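Local atomic coordinates of hydroxyethylphosphonate dioxygenase (Streptomyces albus, PDB entry 6B9R), a protein that probably catalyses the iron-dependent oxidative cleavage of 2-hydroxyethylphosphonate with dioxygen, a reaction of phosphonate biosynthesis. Residues R103-T114 against P124-V132. Sequence-based numbering, arbitrary orientation.
Sequences RGGGPYYEYRDT and PEWISMLRV. With 2HE ((2-hydroxyethyl)phosphonic acid), chain F.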
# COMPACT_ATOMS: atom_id res chain seq x y z
N ARG A 103 5.91 36.66 -2.01
CA ARG A 103 5.93 36.48 -0.57
C ARG A 103 6.67 37.65 0.04
O ARG A 103 7.73 38.05 -0.47
CB ARG A 103 6.61 35.17 -0.15
CG ARG A 103 5.92 33.89 -0.60
CD ARG A 103 6.68 32.70 -0.05
NE ARG A 103 6.18 31.42 -0.54
CZ ARG A 103 6.69 30.25 -0.18
NH1 ARG A 103 7.71 30.21 0.67
NH2 ARG A 103 6.19 29.11 -0.66
N GLY A 104 6.14 38.17 1.13
CA GLY A 104 6.79 39.30 1.77
C GLY A 104 6.88 40.53 0.89
O GLY A 104 7.85 41.28 0.99
N GLY A 105 5.90 40.75 0.02
CA GLY A 105 5.80 41.98 -0.74
C GLY A 105 6.40 41.97 -2.13
O GLY A 105 6.28 42.98 -2.84
N GLY A 106 7.03 40.88 -2.55
CA GLY A 106 7.63 40.81 -3.86
C GLY A 106 7.66 39.39 -4.39
O GLY A 106 7.48 38.43 -3.64
N PRO A 107 7.87 39.24 -5.70
CA PRO A 107 8.02 37.89 -6.27
C PRO A 107 9.08 37.10 -5.53
O PRO A 107 10.15 37.61 -5.20
CB PRO A 107 8.44 38.17 -7.72
CG PRO A 107 7.92 39.55 -8.01
CD PRO A 107 8.03 40.30 -6.71
N TYR A 108 8.76 35.84 -5.23
CA TYR A 108 9.63 35.00 -4.43
C TYR A 108 10.06 33.73 -5.15
O TYR A 108 11.24 33.37 -5.09
CB TYR A 108 8.93 34.65 -3.10
CG TYR A 108 9.88 34.20 -2.01
CD1 TYR A 108 10.46 35.11 -1.14
CD2 TYR A 108 10.21 32.85 -1.87
CE1 TYR A 108 11.34 34.71 -0.15
CE2 TYR A 108 11.09 32.43 -0.89
CZ TYR A 108 11.66 33.36 -0.03
OH TYR A 108 12.54 32.94 0.95
N TYR A 109 9.14 33.07 -5.84
CA TYR A 109 9.44 31.89 -6.65
C TYR A 109 8.75 32.01 -7.99
O TYR A 109 7.67 32.59 -8.09
CB TYR A 109 8.94 30.59 -6.00
CG TYR A 109 9.55 30.17 -4.68
CD1 TYR A 109 10.92 30.21 -4.46
CD2 TYR A 109 8.73 29.68 -3.66
CE1 TYR A 109 11.45 29.80 -3.25
CE2 TYR A 109 9.26 29.27 -2.46
CZ TYR A 109 10.62 29.33 -2.25
OH TYR A 109 11.13 28.92 -1.04
N GLU A 110 9.37 31.45 -9.03
CA GLU A 110 8.65 31.07 -10.25
C GLU A 110 8.63 29.56 -10.34
O GLU A 110 9.69 28.92 -10.31
CB GLU A 110 9.29 31.64 -11.52
CG GLU A 110 8.49 31.22 -12.77
CD GLU A 110 9.15 31.59 -14.10
OE1 GLU A 110 10.29 32.09 -14.09
OE2 GLU A 110 8.52 31.35 -15.15
N TYR A 111 7.42 29.00 -10.45
CA TYR A 111 7.21 27.56 -10.57
C TYR A 111 6.93 27.17 -12.02
O TYR A 111 6.22 27.89 -12.74
CB TYR A 111 6.01 27.09 -9.74
CG TYR A 111 6.05 27.34 -8.25
CD1 TYR A 111 5.61 28.54 -7.72
CD2 TYR A 111 6.46 26.34 -7.37
CE1 TYR A 111 5.60 28.76 -6.35
CE2 TYR A 111 6.46 26.55 -6.00
CZ TYR A 111 6.03 27.76 -5.50
OH TYR A 111 6.02 27.97 -4.14
N ARG A 112 7.44 26.01 -12.42
CA ARG A 112 7.12 25.42 -13.72
C ARG A 112 6.92 23.93 -13.54
O ARG A 112 7.76 23.27 -12.91
CB ARG A 112 8.24 25.69 -14.75
CG ARG A 112 8.38 27.16 -15.13
CD ARG A 112 9.45 27.37 -16.19
NE ARG A 112 9.78 28.78 -16.34
CZ ARG A 112 10.89 29.23 -16.92
NH1 ARG A 112 11.78 28.38 -17.42
NH2 ARG A 112 11.11 30.54 -17.00
N ASP A 113 5.82 23.39 -14.07
CA ASP A 113 5.65 21.94 -14.08
C ASP A 113 6.69 21.28 -14.96
O ASP A 113 7.10 21.82 -16.00
CB ASP A 113 4.28 21.54 -14.62
CG ASP A 113 3.13 22.06 -13.80
OD1 ASP A 113 3.33 22.38 -12.62
OD2 ASP A 113 2.04 22.15 -14.36
N THR A 114 7.10 20.07 -14.56
CA THR A 114 7.81 19.14 -15.42
C THR A 114 7.01 17.83 -15.48
O THR A 114 5.87 17.76 -15.00
CB THR A 114 9.26 18.96 -14.95
OG1 THR A 114 9.29 18.45 -13.62
CG2 THR A 114 9.99 20.29 -14.98
N PRO A 124 6.74 17.15 -9.60
CA PRO A 124 8.09 17.71 -9.77
C PRO A 124 8.07 19.09 -10.39
O PRO A 124 7.63 19.27 -11.53
CB PRO A 124 8.75 16.70 -10.71
CG PRO A 124 7.60 16.24 -11.60
CD PRO A 124 6.34 16.35 -10.77
N GLU A 125 8.56 20.08 -9.65
CA GLU A 125 8.52 21.46 -10.11
C GLU A 125 9.95 21.98 -10.27
O GLU A 125 10.80 21.75 -9.41
CB GLU A 125 7.73 22.35 -9.13
CG GLU A 125 6.29 21.91 -8.91
CD GLU A 125 5.35 22.36 -10.02
OE1 GLU A 125 5.16 23.58 -10.17
OE2 GLU A 125 4.81 21.49 -10.73
N TRP A 126 10.20 22.62 -11.41
CA TRP A 126 11.31 23.54 -11.56
C TRP A 126 10.94 24.83 -10.84
O TRP A 126 9.83 25.34 -11.02
CB TRP A 126 11.54 23.78 -13.06
CG TRP A 126 12.58 24.79 -13.46
CD1 TRP A 126 13.85 24.53 -13.89
CD2 TRP A 126 12.42 26.22 -13.51
NE1 TRP A 126 14.49 25.71 -14.19
CE2 TRP A 126 13.64 26.76 -13.96
CE3 TRP A 126 11.37 27.10 -13.19
CZ2 TRP A 126 13.84 28.14 -14.12
CZ3 TRP A 126 11.57 28.47 -13.36
CH2 TRP A 126 12.80 28.97 -13.82
N ILE A 127 11.83 25.35 -10.00
CA ILE A 127 11.51 26.54 -9.21
C ILE A 127 12.73 27.44 -9.15
O ILE A 127 13.78 27.04 -8.63
CB ILE A 127 11.02 26.21 -7.79
CG1 ILE A 127 9.89 25.16 -7.82
CG2 ILE A 127 10.56 27.49 -7.10
CD1 ILE A 127 9.46 24.67 -6.46
N SER A 128 12.61 28.66 -9.66
CA SER A 128 13.71 29.61 -9.59
C SER A 128 13.58 30.45 -8.32
O SER A 128 12.48 30.89 -7.96
CB SER A 128 13.75 30.52 -10.81
OG SER A 128 12.65 31.40 -10.81
N MET A 129 14.70 30.67 -7.66
CA MET A 129 14.72 31.54 -6.49
C MET A 129 14.74 32.99 -6.95
O MET A 129 15.68 33.42 -7.62
CB MET A 129 15.94 31.23 -5.62
CG MET A 129 15.78 30.01 -4.73
SD MET A 129 15.74 28.44 -5.63
CE MET A 129 13.99 28.05 -5.58
N LEU A 130 13.69 33.74 -6.60
CA LEU A 130 13.61 35.14 -6.99
C LEU A 130 14.00 36.09 -5.86
O LEU A 130 14.09 37.30 -6.10
CB LEU A 130 12.20 35.48 -7.47
CG LEU A 130 11.60 34.58 -8.55
CD1 LEU A 130 10.16 35.00 -8.87
CD2 LEU A 130 12.48 34.57 -9.79
N ARG A 131 14.20 35.59 -4.65
CA ARG A 131 14.58 36.41 -3.51
C ARG A 131 16.08 36.25 -3.29
O ARG A 131 16.58 35.13 -3.13
CB ARG A 131 13.80 36.02 -2.25
CG ARG A 131 14.14 36.83 -1.00
CD ARG A 131 13.83 38.32 -1.18
NE ARG A 131 12.46 38.58 -1.63
CZ ARG A 131 11.39 38.60 -0.83
NH1 ARG A 131 11.52 38.35 0.47
NH2 ARG A 131 10.19 38.85 -1.34
N VAL A 132 16.80 37.38 -3.27
CA VAL A 132 18.25 37.40 -3.15
C VAL A 132 18.62 37.86 -1.75
O VAL A 132 18.13 38.90 -1.28
CB VAL A 132 18.88 38.33 -4.20
CG1 VAL A 132 20.35 38.56 -3.90
CG2 VAL A 132 18.70 37.75 -5.60
O3 2HE F . 7.43 24.15 -1.20
P 2HE F . 7.58 25.57 -1.63
O1 2HE F . 7.36 26.55 -0.37
O2 2HE F . 6.53 25.94 -2.80
CA 2HE F . 9.27 25.71 -2.24
CB 2HE F . 9.59 24.43 -3.00
O4 2HE F . 9.87 23.34 -2.10
O HOH W 1 12.02 39.48 -4.14
O HOH W 2 13.54 32.72 -3.50
O HOH W 3 12.55 32.88 -13.37
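Strands 106-113 and 123-129 form an antiparallel beta hairpin whose inner face, carrying Y109, Y111 and I127, lines the 2-hydroxyethylphosphonate pocket. S128 N donates to E110 O, the return bond from E110 N to S128 O being weak, and R112 and W126 exchange two bonds, R112 N to W126 O being 2.8 Å. Y111 CD2 lies 3.6 Å from I127 CD1, and both side chains touch the ligand: I127 CD1 packs against its carbon CB, while Y111 OH gives phosphonate O2 a very short bond of 2.5 Å at the ring edge. R103 NH2 donates to O1 almost straight (164°), and K29 and W449 of the second subunit also bind the ligand. On the other face, the extended R112 chain lays its guanidinium flat on the six-membered ring of W126, planes 10° apart, in a cation-pi stack. R112 NE and NH2 both grip E110 OE2 from one face of the carboxylate, which fixes the rotation of the guanidinium; S98 OG also hydrogen-bonds E110 OE2. D113 OD1 and E125 OE2 are 2.6 Å apart, so one acid is probably protonated; R99 forms salt bridges to both side chains. At the far end R131, bent at chi2 and chi3, curls back so that its guanidinium face meets Y108 CD1 and NH2 reaches R103 O (2.7 Å). Y108 and Y109 both face I101 of neighbouring strand 99-103, a classic beta bulge. The hairpin thus walls the pocket, I127's side chain about 6 Å from the bound iron, consistent with a cupin fold.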